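Local coordinates for hemolysin activator protein CdiB (Acinetobacter baumannii ACICU, PDB 6WIL) that probably acts as the outer-membrane transporter of a two-partner (type Vb) secretion system, exporting a contact-dependent growth inhibition toxin across the outer membrane, at residues K216-S222 / N237-N243; E179-R183 / L277-D283. One frame throughout, in Å; residues are numbered along the deposited sequence.

Contact 1. Residues K216-S222 / N237-N243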
# COMPACT_ATOMS: atom_id res chain seq x y z
N LYS A 216 -9.21 10.01 -18.61
CA LYS A 216 -10.42 9.54 -17.95
C LYS A 216 -10.58 8.03 -18.07
O LYS A 216 -11.01 7.36 -17.12
CB LYS A 216 -11.65 10.25 -18.51
CG LYS A 216 -11.60 11.76 -18.40
CD LYS A 216 -12.91 12.32 -17.86
CE LYS A 216 -13.03 12.10 -16.36
NZ LYS A 216 -12.08 12.95 -15.59
N VAL A 217 -10.25 7.46 -19.23
CA VAL A 217 -10.49 6.05 -19.50
C VAL A 217 -9.17 5.40 -19.92
O VAL A 217 -8.49 5.90 -20.82
CB VAL A 217 -11.55 5.86 -20.60
CG1 VAL A 217 -11.80 4.38 -20.84
CG2 VAL A 217 -12.84 6.57 -20.22
N ASN A 218 -8.82 4.30 -19.26
CA ASN A 218 -7.57 3.60 -19.52
C ASN A 218 -7.86 2.14 -19.82
O ASN A 218 -8.70 1.52 -19.15
CB ASN A 218 -6.61 3.72 -18.33
CG ASN A 218 -6.15 5.14 -18.10
OD1 ASN A 218 -6.89 5.97 -17.57
ND2 ASN A 218 -4.91 5.43 -18.49
N PHE A 219 -7.17 1.61 -20.81
CA PHE A 219 -7.34 0.23 -21.23
C PHE A 219 -6.02 -0.51 -21.07
O PHE A 219 -4.94 0.06 -21.24
CB PHE A 219 -7.81 0.13 -22.68
CG PHE A 219 -9.20 0.63 -22.91
CD1 PHE A 219 -10.30 -0.14 -22.55
CD2 PHE A 219 -9.42 1.87 -23.49
CE1 PHE A 219 -11.59 0.33 -22.76
CE2 PHE A 219 -10.70 2.34 -23.70
CZ PHE A 219 -11.79 1.57 -23.34
N ASN A 220 -6.13 -1.79 -20.72
CA ASN A 220 -4.97 -2.67 -20.59
C ASN A 220 -5.37 -4.05 -21.09
O ASN A 220 -6.22 -4.71 -20.49
CB ASN A 220 -4.49 -2.74 -19.14
CG ASN A 220 -3.85 -1.45 -18.68
OD1 ASN A 220 -2.65 -1.25 -18.85
ND2 ASN A 220 -4.65 -0.57 -18.10
N LEU A 221 -4.77 -4.47 -22.20
CA LEU A 221 -4.96 -5.81 -22.73
C LEU A 221 -3.68 -6.61 -22.55
O LEU A 221 -2.60 -6.16 -22.95
CB LEU A 221 -5.37 -5.77 -24.21
CG LEU A 221 -6.71 -5.09 -24.46
CD1 LEU A 221 -6.51 -3.64 -24.85
CD2 LEU A 221 -7.50 -5.84 -25.52
N SER A 222 -3.81 -7.79 -21.94
CA SER A 222 -2.67 -8.65 -21.66
C SER A 222 -2.91 -10.04 -22.21
O SER A 222 -4.04 -10.54 -22.22
CB SER A 222 -2.39 -8.75 -20.15
OG SER A 222 -1.74 -7.59 -19.66
N ASN A 237 -6.37 -10.86 -20.67
CA ASN A 237 -6.93 -9.92 -19.72
C ASN A 237 -7.34 -8.64 -20.43
O ASN A 237 -6.59 -8.12 -21.27
CB ASN A 237 -5.94 -9.59 -18.60
CG ASN A 237 -6.27 -10.29 -17.30
OD1 ASN A 237 -7.00 -9.76 -16.46
ND2 ASN A 237 -5.73 -11.49 -17.11
N ILE A 238 -8.52 -8.14 -20.09
CA ILE A 238 -8.98 -6.82 -20.52
C ILE A 238 -9.19 -6.00 -19.25
O ILE A 238 -10.10 -6.30 -18.47
CB ILE A 238 -10.26 -6.89 -21.36
CG1 ILE A 238 -10.06 -7.78 -22.59
CG2 ILE A 238 -10.71 -5.49 -21.76
CD1 ILE A 238 -11.34 -8.15 -23.30
N GLY A 239 -8.36 -4.99 -19.05
CA GLY A 239 -8.47 -4.10 -17.91
C GLY A 239 -8.96 -2.73 -18.34
O GLY A 239 -8.48 -2.18 -19.34
N ILE A 240 -9.93 -2.19 -17.61
CA ILE A 240 -10.45 -0.85 -17.86
C ILE A 240 -10.33 -0.05 -16.58
O ILE A 240 -10.84 -0.45 -15.53
CB ILE A 240 -11.91 -0.87 -18.34
CG1 ILE A 240 -12.05 -1.77 -19.57
CG2 ILE A 240 -12.36 0.55 -18.66
CD1 ILE A 240 -13.40 -1.66 -20.25
N GLY A 241 -9.64 1.09 -16.66
CA GLY A 241 -9.59 2.02 -15.56
C GLY A 241 -10.32 3.31 -15.89
O GLY A 241 -9.99 3.97 -16.88
N ILE A 242 -11.32 3.65 -15.09
CA ILE A 242 -12.07 4.89 -15.24
C ILE A 242 -11.68 5.82 -14.10
O ILE A 242 -11.77 5.45 -12.93
CB ILE A 242 -13.59 4.63 -15.26
CG1 ILE A 242 -13.94 3.72 -16.44
CG2 ILE A 242 -14.34 5.95 -15.34
CD1 ILE A 242 -15.16 2.87 -16.20
N ASN A 243 -11.26 7.03 -14.45
CA ASN A 243 -10.67 7.97 -13.51
C ASN A 243 -11.67 9.07 -13.19
O ASN A 243 -12.13 9.78 -14.09
CB ASN A 243 -9.39 8.57 -14.10
CG ASN A 243 -8.62 9.38 -13.09
OD1 ASN A 243 -8.75 10.60 -13.03
ND2 ASN A 243 -7.80 8.71 -12.29
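K216, N237 and N243 have the most area buried, and lie at the ends of an antiparallel ladder. Strands 217-222 and 237-243 run at 165° with axes 4.6 Å apart. At one end N243 N donates to K216 O (2.7 Å), while the lysine chain folds back until CE is 3.4 Å from N243 O. N243 ND2 bonds to R183 O. At the other end N237 and S222 form a hydrogen-bonded pair, N237 N to S222 O 2.8 Å and S222 N to N237 O 2.9 Å. Their side chains turn to further strands, N237 OD1 to N255 and S222 OG to N557. Between them N218 pairs with G241 and N220 with G239. V217, F219, L221, I238, I240 and I242 share one face, F219 CE1 meeting I240 CD1 at 3.7 Å; N218, N220, S222 and N237 point to the other, where G239 and G241 carry no side chain. This alternation, that of a transmembrane β-barrel hairpin, is consistent with an apolar face turned to lipid and a polar lumen.

Contact 2. Residues E179-R183 / L277-D283; sequences ENLKR and LPVGYYD
Side chains of N180, helical (phi/psi -63/-38°) in helix 171-181, and R183, three residues on, reach a tight β-hairpin turn; the nearest CA pair is N180 with P278, 6.3 Å apart. V279 to Y282 form a type II' turn, with G280 at phi/psi 64/-123° and Y281 at -75/-13°, closed by Y282 N to V279 O (2.9 Å) and V279 N to Y282 O (3.2 Å). N180 (chi1 m, chi2 -14°) donates from ND2 to G280 O at 2.9 Å, N-H...O 168°. The same ND2 also serves G160 O, and G280 O also accepts from Q176. N180 OD1 lies 3.5 Å from P278 CB and takes a weak water bond; that water donates to Y282 O at 2.9 Å. R183, extended as mttt, makes a two-pronged salt bridge, NH1 to D283 OD1 and NH2 to D283 OD2, both 3.0 Å. Q276 also bonds to D283 OD2. P278 CB lies over one guanidinium face, with P278 CD 3.7 Å from R183 NH1. Such mainly polar docking joins a POTRA domain to a periplasmic barrel turn: helix 171-181 sits against the hairpin of strands 266-279 and 282-295, and E179 bridges to R325 and K330 on the next hairpin.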
# COMPACT_ATOMS: atom_id res chain seq x y z
N GLU A 179 -2.29 13.74 -1.77
CA GLU A 179 -2.29 12.36 -2.26
C GLU A 179 -3.66 11.96 -2.78
O GLU A 179 -3.77 11.26 -3.80
CB GLU A 179 -1.85 11.41 -1.14
CG GLU A 179 -0.37 11.10 -1.15
CD GLU A 179 0.10 10.51 0.17
OE1 GLU A 179 1.16 10.93 0.66
OE2 GLU A 179 -0.61 9.63 0.71
N ASN A 180 -4.72 12.40 -2.10
CA ASN A 180 -6.08 12.12 -2.57
C ASN A 180 -6.35 12.75 -3.93
O ASN A 180 -7.02 12.15 -4.78
CB ASN A 180 -7.09 12.62 -1.54
CG ASN A 180 -7.05 11.82 -0.26
OD1 ASN A 180 -6.45 10.74 -0.21
ND2 ASN A 180 -7.70 12.32 0.78
N LEU A 181 -5.83 13.96 -4.16
CA LEU A 181 -6.06 14.62 -5.44
C LEU A 181 -5.21 14.02 -6.55
O LEU A 181 -5.59 14.09 -7.72
CB LEU A 181 -5.79 16.12 -5.33
CG LEU A 181 -6.69 16.95 -4.41
CD1 LEU A 181 -6.44 18.45 -4.59
CD2 LEU A 181 -8.14 16.61 -4.64
N LYS A 182 -4.06 13.44 -6.21
CA LYS A 182 -3.20 12.85 -7.23
C LYS A 182 -3.73 11.53 -7.76
O LYS A 182 -3.15 10.99 -8.71
CB LYS A 182 -1.79 12.66 -6.68
CG LYS A 182 -0.96 13.93 -6.69
CD LYS A 182 0.25 13.81 -5.78
CE LYS A 182 1.16 12.67 -6.19
NZ LYS A 182 1.93 12.96 -7.43
N ARG A 183 -4.82 11.00 -7.20
CA ARG A 183 -5.45 9.84 -7.81
C ARG A 183 -6.10 10.19 -9.13
O ARG A 183 -6.13 9.36 -10.05
CB ARG A 183 -6.48 9.24 -6.85
CG ARG A 183 -5.87 8.62 -5.61
CD ARG A 183 -6.93 8.05 -4.70
NE ARG A 183 -6.37 7.62 -3.43
CZ ARG A 183 -7.03 6.90 -2.52
NH1 ARG A 183 -8.28 6.52 -2.76
NH2 ARG A 183 -6.44 6.56 -1.39
N LEU A 277 -12.88 5.46 -3.27
CA LEU A 277 -12.88 6.91 -3.14
C LEU A 277 -12.34 7.30 -1.77
O LEU A 277 -12.62 6.62 -0.78
CB LEU A 277 -14.29 7.50 -3.34
CG LEU A 277 -15.28 7.55 -2.17
CD1 LEU A 277 -16.48 8.39 -2.55
CD2 LEU A 277 -15.72 6.15 -1.77
N PRO A 278 -11.56 8.38 -1.69
CA PRO A 278 -11.04 8.83 -0.39
C PRO A 278 -11.93 9.87 0.27
O PRO A 278 -12.62 10.65 -0.38
CB PRO A 278 -9.69 9.44 -0.77
CG PRO A 278 -9.96 10.05 -2.11
CD PRO A 278 -10.95 9.12 -2.80
N VAL A 279 -11.92 9.86 1.60
CA VAL A 279 -12.52 10.93 2.40
C VAL A 279 -11.51 11.42 3.42
O VAL A 279 -11.48 10.95 4.57
CB VAL A 279 -13.83 10.46 3.07
CG1 VAL A 279 -14.57 11.66 3.66
CG2 VAL A 279 -14.71 9.71 2.09
N GLY A 280 -10.68 12.37 3.01
CA GLY A 280 -9.65 12.87 3.91
C GLY A 280 -8.65 11.78 4.26
O GLY A 280 -8.03 11.17 3.38
N TYR A 281 -8.50 11.52 5.57
CA TYR A 281 -7.65 10.44 6.03
C TYR A 281 -8.28 9.07 5.83
O TYR A 281 -7.57 8.06 5.95
CB TYR A 281 -7.30 10.63 7.51
CG TYR A 281 -6.20 11.64 7.78
CD1 TYR A 281 -4.90 11.41 7.34
CD2 TYR A 281 -6.47 12.81 8.49
CE1 TYR A 281 -3.90 12.32 7.58
CE2 TYR A 281 -5.47 13.72 8.74
CZ TYR A 281 -4.19 13.48 8.28
OH TYR A 281 -3.19 14.39 8.53
N TYR A 282 -9.57 9.00 5.54
CA TYR A 282 -10.24 7.72 5.35
C TYR A 282 -10.12 7.26 3.91
O TYR A 282 -9.77 8.03 3.01
CB TYR A 282 -11.71 7.83 5.75
CG TYR A 282 -11.92 7.95 7.23
CD1 TYR A 282 -11.84 9.18 7.86
CD2 TYR A 282 -12.18 6.83 8.02
CE1 TYR A 282 -12.02 9.31 9.22
CE2 TYR A 282 -12.36 6.95 9.39
CZ TYR A 282 -12.28 8.19 9.98
OH TYR A 282 -12.46 8.30 11.34
N ASP A 283 -10.39 5.98 3.70
CA ASP A 283 -10.44 5.40 2.37
C ASP A 283 -11.56 4.38 2.34
O ASP A 283 -11.64 3.52 3.23
CB ASP A 283 -9.10 4.76 1.99
CG ASP A 283 -8.81 4.87 0.49
OD1 ASP A 283 -9.59 5.52 -0.23
OD2 ASP A 283 -7.79 4.30 0.05
O HOH W 1 -7.16 8.00 1.81

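In the fold
Both contacts reach the same 16-stranded barrel: contact 1 lies within its wall, contact 2 fixes a POTRA helix to its periplasmic edge. Contact 1 is on the surface, its centre about 21 Å from the centre of the chain, and buries 594 Å²; seven backbone hydrogen bonds in continuous register hold it. Contact 2, partly buried, its centre about 13 Å from that of the chain, buries 240 Å² and has only side-chain donors in its three direct hydrogen bonds, two within a salt bridge. Their centres are about 21 Å apart, yet they meet where N243 ND2 lies 2.9 Å from R183 O, a probable hydrogen bond. Along the chain, contact 1 nests inside contact 2's loop.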